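Local coordinates for protein glycosyl transferase family 9 (Veillonella parvula, PDB 3TOV) that probably transfers a sugar from a nucleotide-activated donor to an acceptor, as the related heptosyltransferases of the GT-B class do, at residues 29-33 with 57-61; 185-191 with 218-223; 305-310 with 331-337; 69-74 with 101-105. One frame throughout, in Å; residues are numbered along the deposited sequence.

Interaction 1 of 4, residues 29-33 with 57-61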
# COMPACT_ATOMS: atom_id res chain seq x y z
N LEU A 29 -6.42 -0.43 -11.82
CA LEU A 29 -6.18 -1.55 -12.71
C LEU A 29 -7.38 -2.45 -12.89
O LEU A 29 -7.45 -3.20 -13.87
CB LEU A 29 -5.03 -2.38 -12.19
CG LEU A 29 -3.67 -1.93 -12.68
CD1 LEU A 29 -2.64 -2.80 -12.01
CD2 LEU A 29 -3.65 -2.09 -14.17
N GLU A 30 -8.28 -2.41 -11.91
CA GLU A 30 -9.52 -3.16 -12.02
C GLU A 30 -10.44 -2.40 -12.94
O GLU A 30 -11.07 -2.97 -13.83
CB GLU A 30 -10.17 -3.32 -10.66
CG GLU A 30 -11.59 -3.85 -10.73
CD GLU A 30 -12.32 -3.82 -9.38
OE1 GLU A 30 -11.85 -3.11 -8.46
OE2 GLU A 30 -13.35 -4.52 -9.24
N VAL A 31 -10.51 -1.09 -12.72
CA VAL A 31 -11.35 -0.21 -13.52
C VAL A 31 -10.92 -0.25 -14.99
O VAL A 31 -11.76 -0.27 -15.90
CB VAL A 31 -11.30 1.23 -12.99
CG1 VAL A 31 -11.92 2.19 -13.97
CG2 VAL A 31 -12.02 1.29 -11.69
N LEU A 32 -9.61 -0.27 -15.21
CA LEU A 32 -9.09 -0.35 -16.56
C LEU A 32 -9.62 -1.60 -17.20
O LEU A 32 -10.29 -1.54 -18.21
CB LEU A 32 -7.57 -0.42 -16.54
CG LEU A 32 -7.03 -0.65 -17.95
CD1 LEU A 32 -7.42 0.51 -18.85
CD2 LEU A 32 -5.52 -0.85 -17.95
N ARG A 33 -9.31 -2.74 -16.60
CA ARG A 33 -9.70 -4.02 -17.17
C ARG A 33 -11.23 -4.15 -17.39
O ARG A 33 -11.69 -4.96 -18.19
CB ARG A 33 -9.14 -5.17 -16.30
CG ARG A 33 -9.71 -6.55 -16.60
CD ARG A 33 -9.39 -7.02 -17.99
NE ARG A 33 -8.00 -7.42 -18.12
CZ ARG A 33 -7.32 -7.38 -19.26
NH1 ARG A 33 -6.05 -7.76 -19.28
NH2 ARG A 33 -7.92 -6.94 -20.36
N PRO A 57 -5.30 -10.49 -11.39
CA PRO A 57 -6.32 -10.91 -12.36
C PRO A 57 -6.45 -9.96 -13.53
O PRO A 57 -6.84 -10.37 -14.63
CB PRO A 57 -7.61 -10.90 -11.52
CG PRO A 57 -7.15 -10.83 -10.08
CD PRO A 57 -5.88 -10.05 -10.12
N ASN A 58 -6.11 -8.70 -13.31
CA ASN A 58 -6.32 -7.66 -14.30
C ASN A 58 -5.21 -7.52 -15.35
O ASN A 58 -5.42 -6.94 -16.42
CB ASN A 58 -6.60 -6.33 -13.60
CG ASN A 58 -7.84 -6.39 -12.73
OD1 ASN A 58 -8.96 -6.27 -13.22
ND2 ASN A 58 -7.65 -6.58 -11.43
N ILE A 59 -4.04 -8.07 -15.05
CA ILE A 59 -2.89 -7.93 -15.95
C ILE A 59 -2.57 -9.19 -16.77
O ILE A 59 -2.90 -10.31 -16.37
CB ILE A 59 -1.67 -7.46 -15.18
CG1 ILE A 59 -1.97 -6.09 -14.58
CG2 ILE A 59 -0.47 -7.35 -16.09
CD1 ILE A 59 -0.83 -5.52 -13.82
N ASP A 60 -1.95 -8.98 -17.93
CA ASP A 60 -1.59 -10.07 -18.82
C ASP A 60 -0.10 -10.30 -18.74
O ASP A 60 0.39 -11.41 -18.97
CB ASP A 60 -1.91 -9.72 -20.28
CG ASP A 60 -3.37 -9.47 -20.51
OD1 ASP A 60 -4.18 -10.37 -20.20
OD2 ASP A 60 -3.70 -8.38 -21.01
N GLU A 61 0.63 -9.24 -18.43
CA GLU A 61 2.07 -9.24 -18.57
C GLU A 61 2.66 -8.18 -17.67
O GLU A 61 2.29 -7.01 -17.74
CB GLU A 61 2.47 -8.97 -20.02
CG GLU A 61 3.73 -9.69 -20.48
CD GLU A 61 3.43 -10.92 -21.33
OE1 GLU A 61 3.68 -12.05 -20.87
OE2 GLU A 61 2.97 -10.75 -22.48
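Arg-33 sets CG opposite its backbone N (chi1 168°) and then bends at chi2 and chi3, which folds the guanidinium back onto the carbonyl of Asn-58 and the carboxylate of Asp-60. The contact belongs to the N-terminal Rossmann-like half of a GT-B fold: helix 26-35, lying between strands 10-14 and 40-46 in the chain, meets the loop that runs into edge strand 61-65. NH1 of Arg-33 forms a salt bridge with OD2 of Asp-60 at 3.0 Å. The oxygen lies at the guanidinium edge, close to its plane, but NH1 comes from above the carboxylate plane, 43° out of it. Asp-60 OD2 also accepts from the backbone N of Ile-41, which fixes this end of the bridge to strand 40-46. Asn-58 O is gripped twice but weakly, by Arg-33 NE at 3.1 Å and by NH1 of the same arginine at 3.0 Å, both bonds strongly bent. NH2 is held separately by Ser-39 O. The Asn-58 amide slides past the arginine in the opposite sense, its plane 15° from the guanidinium, and sets OD1 3.3 Å from CB of Arg-33. That oxygen also lies against CA of Glu-30, whose carboxylate turns off to Ser-158 N. At the apolar end, where Tyr-43 touches both side chains, CD1 of Leu-29 meets CD1 of Ile-59 at 3.7 Å.

Interaction 2 of 4, residues 185-191 with 218-223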
# COMPACT_ATOMS: atom_id res chain seq x y z
N ASP A 185 -7.35 -19.21 16.80
CA ASP A 185 -6.90 -18.04 17.55
C ASP A 185 -7.24 -16.72 16.86
O ASP A 185 -7.27 -16.64 15.63
CB ASP A 185 -5.39 -18.10 17.82
CG ASP A 185 -5.03 -19.05 18.96
OD1 ASP A 185 -3.98 -19.73 18.86
OD2 ASP A 185 -5.79 -19.12 19.95
N ILE A 186 -7.49 -15.69 17.66
CA ILE A 186 -7.68 -14.33 17.15
C ILE A 186 -6.35 -13.58 17.17
O ILE A 186 -5.87 -13.15 18.21
CB ILE A 186 -8.76 -13.53 17.94
CG1 ILE A 186 -10.16 -13.85 17.41
CG2 ILE A 186 -8.54 -12.03 17.79
CD1 ILE A 186 -10.62 -15.25 17.70
N LEU A 187 -5.77 -13.45 15.99
CA LEU A 187 -4.48 -12.79 15.84
C LEU A 187 -4.63 -11.30 15.61
O LEU A 187 -5.31 -10.88 14.67
CB LEU A 187 -3.75 -13.40 14.66
CG LEU A 187 -2.34 -12.89 14.48
CD1 LEU A 187 -1.54 -13.17 15.76
CD2 LEU A 187 -1.71 -13.53 13.26
N ILE A 188 -4.01 -10.49 16.46
CA ILE A 188 -3.93 -9.06 16.19
C ILE A 188 -2.47 -8.66 15.97
O ILE A 188 -1.61 -8.91 16.81
CB ILE A 188 -4.66 -8.15 17.27
CG1 ILE A 188 -3.72 -7.08 17.80
CG2 ILE A 188 -5.30 -8.96 18.42
CD1 ILE A 188 -3.47 -6.00 16.80
N GLY A 189 -2.19 -8.06 14.82
CA GLY A 189 -0.83 -7.75 14.42
C GLY A 189 -0.48 -6.28 14.43
O GLY A 189 -1.34 -5.43 14.29
N PHE A 190 0.81 -6.01 14.59
CA PHE A 190 1.34 -4.66 14.67
C PHE A 190 2.41 -4.43 13.62
O PHE A 190 3.33 -5.23 13.46
CB PHE A 190 2.00 -4.43 16.02
CG PHE A 190 1.10 -4.67 17.18
CD1 PHE A 190 0.56 -3.60 17.89
CD2 PHE A 190 0.76 -5.96 17.56
CE1 PHE A 190 -0.28 -3.82 18.95
CE2 PHE A 190 -0.08 -6.18 18.63
CZ PHE A 190 -0.60 -5.12 19.33
N ASN A 191 2.29 -3.32 12.92
CA ASN A 191 3.34 -2.83 12.05
C ASN A 191 3.66 -1.43 12.56
O ASN A 191 2.99 -0.47 12.22
CB ASN A 191 2.87 -2.83 10.59
CG ASN A 191 3.72 -1.92 9.69
OD1 ASN A 191 4.96 -1.97 9.71
ND2 ASN A 191 3.04 -1.10 8.90
N TYR A 218 -5.63 -13.04 23.24
CA TYR A 218 -5.28 -12.80 21.86
C TYR A 218 -3.84 -13.22 21.60
O TYR A 218 -3.03 -13.31 22.54
CB TYR A 218 -5.46 -11.32 21.52
CG TYR A 218 -6.86 -10.77 21.66
CD1 TYR A 218 -7.71 -10.64 20.56
CD2 TYR A 218 -7.33 -10.34 22.89
CE1 TYR A 218 -8.99 -10.12 20.70
CE2 TYR A 218 -8.60 -9.81 23.04
CZ TYR A 218 -9.43 -9.70 21.94
OH TYR A 218 -10.69 -9.18 22.11
N LYS A 219 -3.52 -13.47 20.33
CA LYS A 219 -2.14 -13.64 19.89
C LYS A 219 -1.70 -12.41 19.07
O LYS A 219 -2.52 -11.77 18.41
CB LYS A 219 -1.97 -14.92 19.06
CG LYS A 219 -2.56 -16.17 19.71
CD LYS A 219 -1.61 -16.84 20.69
CE LYS A 219 -2.08 -18.27 21.00
NZ LYS A 219 -1.00 -19.19 21.48
N THR A 220 -0.41 -12.10 19.13
CA THR A 220 0.10 -10.84 18.61
C THR A 220 1.38 -11.00 17.77
O THR A 220 2.36 -11.54 18.26
CB THR A 220 0.39 -9.86 19.78
OG1 THR A 220 1.52 -10.32 20.53
CG2 THR A 220 -0.82 -9.78 20.71
N VAL A 221 1.35 -10.53 16.53
CA VAL A 221 2.52 -10.58 15.65
C VAL A 221 3.13 -9.21 15.48
O VAL A 221 2.46 -8.21 15.66
CB VAL A 221 2.16 -11.01 14.22
CG1 VAL A 221 3.12 -12.09 13.72
CG2 VAL A 221 0.73 -11.45 14.13
N PHE A 222 4.41 -9.17 15.12
CA PHE A 222 5.07 -7.92 14.78
C PHE A 222 5.74 -8.04 13.41
O PHE A 222 6.46 -9.00 13.13
CB PHE A 222 6.07 -7.52 15.87
CG PHE A 222 5.41 -7.04 17.14
CD1 PHE A 222 5.39 -5.69 17.46
CD2 PHE A 222 4.79 -7.94 17.99
CE1 PHE A 222 4.77 -5.25 18.64
CE2 PHE A 222 4.17 -7.50 19.15
CZ PHE A 222 4.17 -6.15 19.48
N PHE A 223 5.48 -7.07 12.54
CA PHE A 223 5.96 -7.13 11.18
C PHE A 223 7.15 -6.19 11.00
O PHE A 223 7.72 -5.73 11.97
CB PHE A 223 4.83 -6.81 10.21
CG PHE A 223 3.68 -7.78 10.30
CD1 PHE A 223 3.74 -9.01 9.67
CD2 PHE A 223 2.52 -7.46 10.99
CE1 PHE A 223 2.68 -9.91 9.74
CE2 PHE A 223 1.46 -8.35 11.06
CZ PHE A 223 1.54 -9.58 10.43
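Strands 187-191 and 219-222 run parallel, their short axes 4.6 Å apart at an angle of 24°, and the backbone bonds zigzag from Lys-219 N to Ile-186 O (3.2 Å) through to Phe-223 N and Phe-190 O (3.0 Å); only the middle one, Val-221 N to Ile-188 O, is weak. The pairing closes a beta-alpha-beta unit of the C-terminal Rossmann-like domain. On one face of the sheet Phe-190 and Phe-222 both hold CG opposite the carbonyl carbon (chi1 near -60°); with this shared setting on neighbouring strands their rings lie side by side in an offset stack, centroids 4.8 Å apart and planes at 10°. CB of Phe-190 also lies over the Phe-222 ring as a CH-pi contact, while Val-221 O approaches the Phe-190 ring at its edge. Leu-187 and Val-221 pack at about a right angle on the other face. Toward the N-terminal end of the pairing, Ile-186 CG2 meets the edge of the Tyr-218 ring, and Lys-219 lays its CE 3.2 Å from Asp-185 OD1. NZ stays 4.0 Å from that oxygen, too far for a salt bridge; OD1 is already bound to Thr-182 N. With an alanine here instead of Lys-219, the Asp-185 carboxylate would probably lose the aliphatic chain lying against it and the positive charge nearby. Helix 203-216 packs on the phenylalanine face through Phe-206 and Ala-210, Tyr-176 of helix 166-178 on the Leu-187 and Val-221 face, and strands 264-268 and 244-245 flank the pair.

Interaction 3 of 4, residues 305-310 with 331-337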
# COMPACT_ATOMS: atom_id res chain seq x y z
N LEU A 305 -6.84 7.38 13.88
CA LEU A 305 -6.74 8.17 15.09
C LEU A 305 -5.86 9.36 14.80
O LEU A 305 -4.66 9.19 14.59
CB LEU A 305 -6.14 7.35 16.24
CG LEU A 305 -6.83 6.00 16.51
CD1 LEU A 305 -6.07 5.15 17.52
CD2 LEU A 305 -8.28 6.20 16.93
N GLU A 306 -6.45 10.56 14.77
CA GLU A 306 -5.66 11.77 14.62
C GLU A 306 -5.79 12.72 15.81
O GLU A 306 -6.58 12.51 16.72
CB GLU A 306 -5.97 12.48 13.29
CG GLU A 306 -7.34 12.16 12.72
CD GLU A 306 -7.55 12.73 11.32
OE1 GLU A 306 -6.69 13.52 10.85
OE2 GLU A 306 -8.58 12.38 10.71
N THR A 307 -4.97 13.77 15.79
CA THR A 307 -4.91 14.73 16.88
C THR A 307 -6.26 15.26 17.43
O THR A 307 -6.48 15.21 18.64
CB THR A 307 -3.97 15.90 16.52
OG1 THR A 307 -2.62 15.42 16.43
CG2 THR A 307 -4.04 17.00 17.58
N MSE A 308 -7.14 15.78 16.57
CA MSE A 308 -8.47 16.23 17.01
C MSE A 308 -9.17 15.20 17.89
O MSE A 308 -9.64 15.52 18.99
CB MSE A 308 -9.40 16.56 15.84
CG MSE A 308 -9.59 18.05 15.52
SE MSE A 308 -9.76 19.31 17.00
CE MSE A 308 -10.64 18.13 18.25
N ASP A 309 -9.26 13.96 17.40
CA ASP A 309 -9.94 12.92 18.16
C ASP A 309 -9.33 12.81 19.54
O ASP A 309 -10.02 12.59 20.54
CB ASP A 309 -9.80 11.58 17.47
CG ASP A 309 -10.01 11.68 16.00
OD1 ASP A 309 -10.30 12.81 15.55
OD2 ASP A 309 -9.90 10.65 15.30
N SER A 310 -8.02 12.96 19.59
CA SER A 310 -7.31 12.93 20.84
C SER A 310 -7.70 14.11 21.70
O SER A 310 -7.96 13.96 22.88
CB SER A 310 -5.82 12.90 20.58
OG SER A 310 -5.49 11.71 19.87
N VAL A 331 0.23 12.07 21.18
CA VAL A 331 -1.06 12.50 21.68
C VAL A 331 -2.08 11.36 21.67
O VAL A 331 -3.19 11.51 22.19
CB VAL A 331 -1.61 13.72 20.92
CG1 VAL A 331 -0.70 14.92 21.16
CG2 VAL A 331 -1.74 13.42 19.44
N ILE A 332 -1.70 10.22 21.10
CA ILE A 332 -2.59 9.07 21.08
C ILE A 332 -2.39 8.14 22.28
O ILE A 332 -1.26 7.87 22.69
CB ILE A 332 -2.50 8.27 19.78
CG1 ILE A 332 -2.45 9.20 18.57
CG2 ILE A 332 -3.68 7.32 19.68
CD1 ILE A 332 -2.85 8.54 17.26
N SER A 333 -3.50 7.64 22.82
CA SER A 333 -3.51 6.90 24.07
C SER A 333 -3.58 5.41 23.87
O SER A 333 -4.26 4.93 22.97
CB SER A 333 -4.74 7.29 24.86
OG SER A 333 -5.09 8.63 24.61
N GLU A 334 -2.89 4.67 24.73
CA GLU A 334 -3.16 3.25 24.85
C GLU A 334 -4.69 3.02 24.83
O GLU A 334 -5.21 2.23 24.03
CB GLU A 334 -2.51 2.70 26.13
CG GLU A 334 -0.99 2.95 26.23
CD GLU A 334 -0.36 2.43 27.54
OE1 GLU A 334 0.71 2.97 27.94
OE2 GLU A 334 -0.94 1.50 28.17
N GLU A 335 -5.42 3.74 25.68
CA GLU A 335 -6.88 3.60 25.73
C GLU A 335 -7.54 3.94 24.38
O GLU A 335 -8.39 3.19 23.89
CB GLU A 335 -7.49 4.34 26.92
CG GLU A 335 -6.65 5.52 27.46
CD GLU A 335 -5.33 5.09 28.15
OE1 GLU A 335 -5.31 4.04 28.82
OE2 GLU A 335 -4.32 5.82 28.03
N GLN A 336 -7.12 5.02 23.73
CA GLN A 336 -7.62 5.25 22.36
C GLN A 336 -7.39 4.03 21.46
O GLN A 336 -8.32 3.52 20.83
CB GLN A 336 -6.99 6.49 21.72
CG GLN A 336 -7.47 7.80 22.30
CD GLN A 336 -7.01 8.99 21.49
OE1 GLN A 336 -6.17 9.77 21.95
NE2 GLN A 336 -7.56 9.15 20.29
N VAL A 337 -6.15 3.55 21.40
CA VAL A 337 -5.84 2.42 20.53
C VAL A 337 -6.68 1.20 20.93
O VAL A 337 -7.42 0.65 20.10
CB VAL A 337 -4.33 2.07 20.53
CG1 VAL A 337 -4.08 0.79 19.74
CG2 VAL A 337 -3.52 3.21 19.92
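Leu-305 and Ile-332 form the close-packed part of this contact, in the C-terminal Rossmann-like domain of the GT-B fold, where edge strand 302-305 passes into helix 307-316 and meets the lead-in to the last helix, 334-347. CD1 of Ile-332 lies 3.6 Å from CB of Leu-305, the two side chains crossing at a slant. The leucine reaches on with CD1 to CG2 of Val-337, 4.0 Å away and at about a right angle. Val-284 and Leu-286 of the neighbouring strand 283-286 continue this apolar layer. Next to it sits a small polar knot. Gln-336, extended beyond CG, brings OE1 between two serines: it accepts from Ser-310 OG at 2.9 Å and from Ser-333 OG at 3.1 Å, each donor in the carbonyl plane and on a lone pair. Two bonds thus fix the turn of the amide and tie the start of one helix to the first turn of the other. A leucine in place of Gln-336 would probably leave both serine hydroxyls without this acceptor and remove the polar link between the two helix starts. Ser-333 occupies the N-cap position of helix 334-347, yet spends its hydroxyl on the glutamine and makes no capping bond. The contact thins toward the partly exposed side, where Thr-307, weakly bonded to Gly-288 O, is met by Val-331 through one methyl, CG2, at 3.7 Å from OG1 of the threonine.

Interaction 4 of 4, residues 69-74 with 101-105. With SO4 (sulfate ion), chain F.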
# COMPACT_ATOMS: atom_id res chain seq x y z
N GLY A 69 22.23 3.82 -10.06
CA GLY A 69 22.77 5.07 -10.56
C GLY A 69 22.04 5.51 -11.81
O GLY A 69 21.02 4.93 -12.18
N ARG A 70 22.58 6.52 -12.48
CA ARG A 70 21.94 7.09 -13.67
C ARG A 70 22.07 6.22 -14.92
O ARG A 70 21.06 5.81 -15.51
CB ARG A 70 22.47 8.51 -13.93
CG ARG A 70 22.70 8.84 -15.41
CD ARG A 70 22.14 10.20 -15.80
NE ARG A 70 22.52 11.25 -14.87
CZ ARG A 70 21.73 11.72 -13.91
NH1 ARG A 70 20.51 11.22 -13.76
NH2 ARG A 70 22.16 12.68 -13.12
N HIS A 71 23.30 5.94 -15.32
CA HIS A 71 23.59 5.16 -16.52
C HIS A 71 22.88 3.81 -16.44
O HIS A 71 22.23 3.38 -17.40
CB HIS A 71 25.09 4.94 -16.65
CG HIS A 71 25.92 6.07 -16.13
ND1 HIS A 71 25.47 7.37 -16.10
CD2 HIS A 71 27.17 6.10 -15.60
CE1 HIS A 71 26.40 8.15 -15.58
NE2 HIS A 71 27.44 7.40 -15.27
N ASN A 72 23.01 3.17 -15.28
CA ASN A 72 22.37 1.90 -14.99
C ASN A 72 20.86 1.94 -15.25
O ASN A 72 20.33 1.12 -16.01
CB ASN A 72 22.64 1.49 -13.53
CG ASN A 72 21.82 0.29 -13.07
OD1 ASN A 72 20.73 0.45 -12.52
ND2 ASN A 72 22.35 -0.90 -13.29
N SER A 73 20.19 2.90 -14.64
CA SER A 73 18.75 3.03 -14.82
C SER A 73 18.39 3.12 -16.30
O SER A 73 17.70 2.24 -16.83
CB SER A 73 18.24 4.25 -14.06
OG SER A 73 18.49 4.11 -12.67
N ILE A 74 18.88 4.16 -16.96
CA ILE A 74 18.48 4.45 -18.35
C ILE A 74 18.84 3.32 -19.32
O ILE A 74 18.07 3.00 -20.22
CB ILE A 74 19.05 5.79 -18.85
CG1 ILE A 74 18.05 6.92 -18.62
CG2 ILE A 74 19.34 5.71 -20.34
CD1 ILE A 74 17.81 7.26 -17.18
N ARG A 101 12.50 10.18 -15.26
CA ARG A 101 12.89 8.83 -15.62
C ARG A 101 11.75 7.98 -16.18
O ARG A 101 11.87 7.39 -17.25
CB ARG A 101 13.58 8.14 -14.46
CG ARG A 101 15.08 8.24 -14.57
CD ARG A 101 15.79 8.01 -13.26
NE ARG A 101 17.19 7.67 -13.47
CZ ARG A 101 18.14 8.54 -13.78
NH1 ARG A 101 19.38 8.11 -13.96
NH2 ARG A 101 17.87 9.83 -13.91
N THR A 102 10.62 7.92 -15.48
CA THR A 102 9.53 7.12 -16.00
C THR A 102 8.90 7.80 -17.20
O THR A 102 8.42 7.15 -18.12
CB THR A 102 8.46 6.86 -14.96
OG1 THR A 102 9.02 6.09 -13.90
CG2 THR A 102 7.33 6.08 -15.59
N SER A 103 8.89 9.12 -17.19
CA SER A 103 8.35 9.85 -18.32
C SER A 103 9.20 9.48 -19.52
O SER A 103 8.68 9.13 -20.57
CB SER A 103 8.36 11.35 -18.06
OG SER A 103 7.56 11.67 -16.94
N TYR A 104 10.51 9.52 -19.35
CA TYR A 104 11.39 9.06 -20.40
C TYR A 104 10.95 7.71 -20.93
O TYR A 104 10.73 7.53 -22.13
CB TYR A 104 12.82 8.97 -19.88
CG TYR A 104 13.76 8.33 -20.86
CD1 TYR A 104 14.36 9.09 -21.85
CD2 TYR A 104 14.02 6.98 -20.81
CE1 TYR A 104 15.22 8.51 -22.75
CE2 TYR A 104 14.88 6.39 -21.71
CZ TYR A 104 15.48 7.15 -22.68
OH TYR A 104 16.32 6.57 -23.59
N LEU A 105 10.82 6.74 -20.04
CA LEU A 105 10.45 5.39 -20.45
C LEU A 105 9.20 5.38 -21.34
O LEU A 105 9.24 4.84 -22.45
CB LEU A 105 10.25 4.50 -19.22
CG LEU A 105 9.72 3.12 -19.56
CD1 LEU A 105 10.57 2.49 -20.64
CD2 LEU A 105 9.68 2.24 -18.32
S SO4 F . 25.79 3.33 -12.54
O1 SO4 F . 26.42 3.30 -13.85
O2 SO4 F . 25.53 1.98 -12.06
O3 SO4 F . 26.67 4.04 -11.60
O4 SO4 F . 24.53 4.06 -12.64
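The first turn of helix 70-87 meets helix 100-109 mainly through Arg-101, whose side chain, extended from CG to NE, reaches across to Ser-73 and Ile-74. Methyl CD1 of Ile-74 sits over the centre of one face of the Arg-101 guanidinium, 3.6 Å from CZ, with the two side chains at about a right angle. CB of Ser-73 comes to the edge of the same group, 3.6 Å from NE. Such reach is needed because the short helix axes lie 11.8 Å apart, at 33°. Both helices belong to the N-terminal Rossmann-like domain, with strand 92-95 between them in the chain, and deeper in the interface Leu-105 packs on Leu-77 and Val-80. Arg-70 also brings its guanidinium beside that of Arg-101, planes 54° apart; the exact spacing of these two like charges is doubtful. Gly-69, the N-cap residue, offers its O to Ser-73 OG at 2.7 Å and to the backbone N of Ser-73. A sulfate, probably from the crystallisation liquor, sits at the helix start and takes a bond from Asn-72 N to its O4 at 3.2 Å. Farther along, CG1 of Ile-74 is 4.5 Å from CE2 of Tyr-104, whose OH is bonded to Asn-78 OD1.

How the interactions relate
From the N terminus the four contacts close their loops strictly in series; none nests in another and none cross. Interaction 1 comes first and ties helix 26-35 to the lead-in of strand 61-65. Interaction 4 follows, joining the helices before and after strand 92-95 in the same domain, with nearest atoms about 12 Å from interaction 1. The chain then enters the second domain, where interaction 2 pairs two strands in the parallel sheet and interaction 3 fastens the end of its edge strand to the start of the last helix. These two approach to about 6 Å without touching. Interactions 3 and 4, with centres about 43 Å apart, lie on opposite sides of the chain's centre.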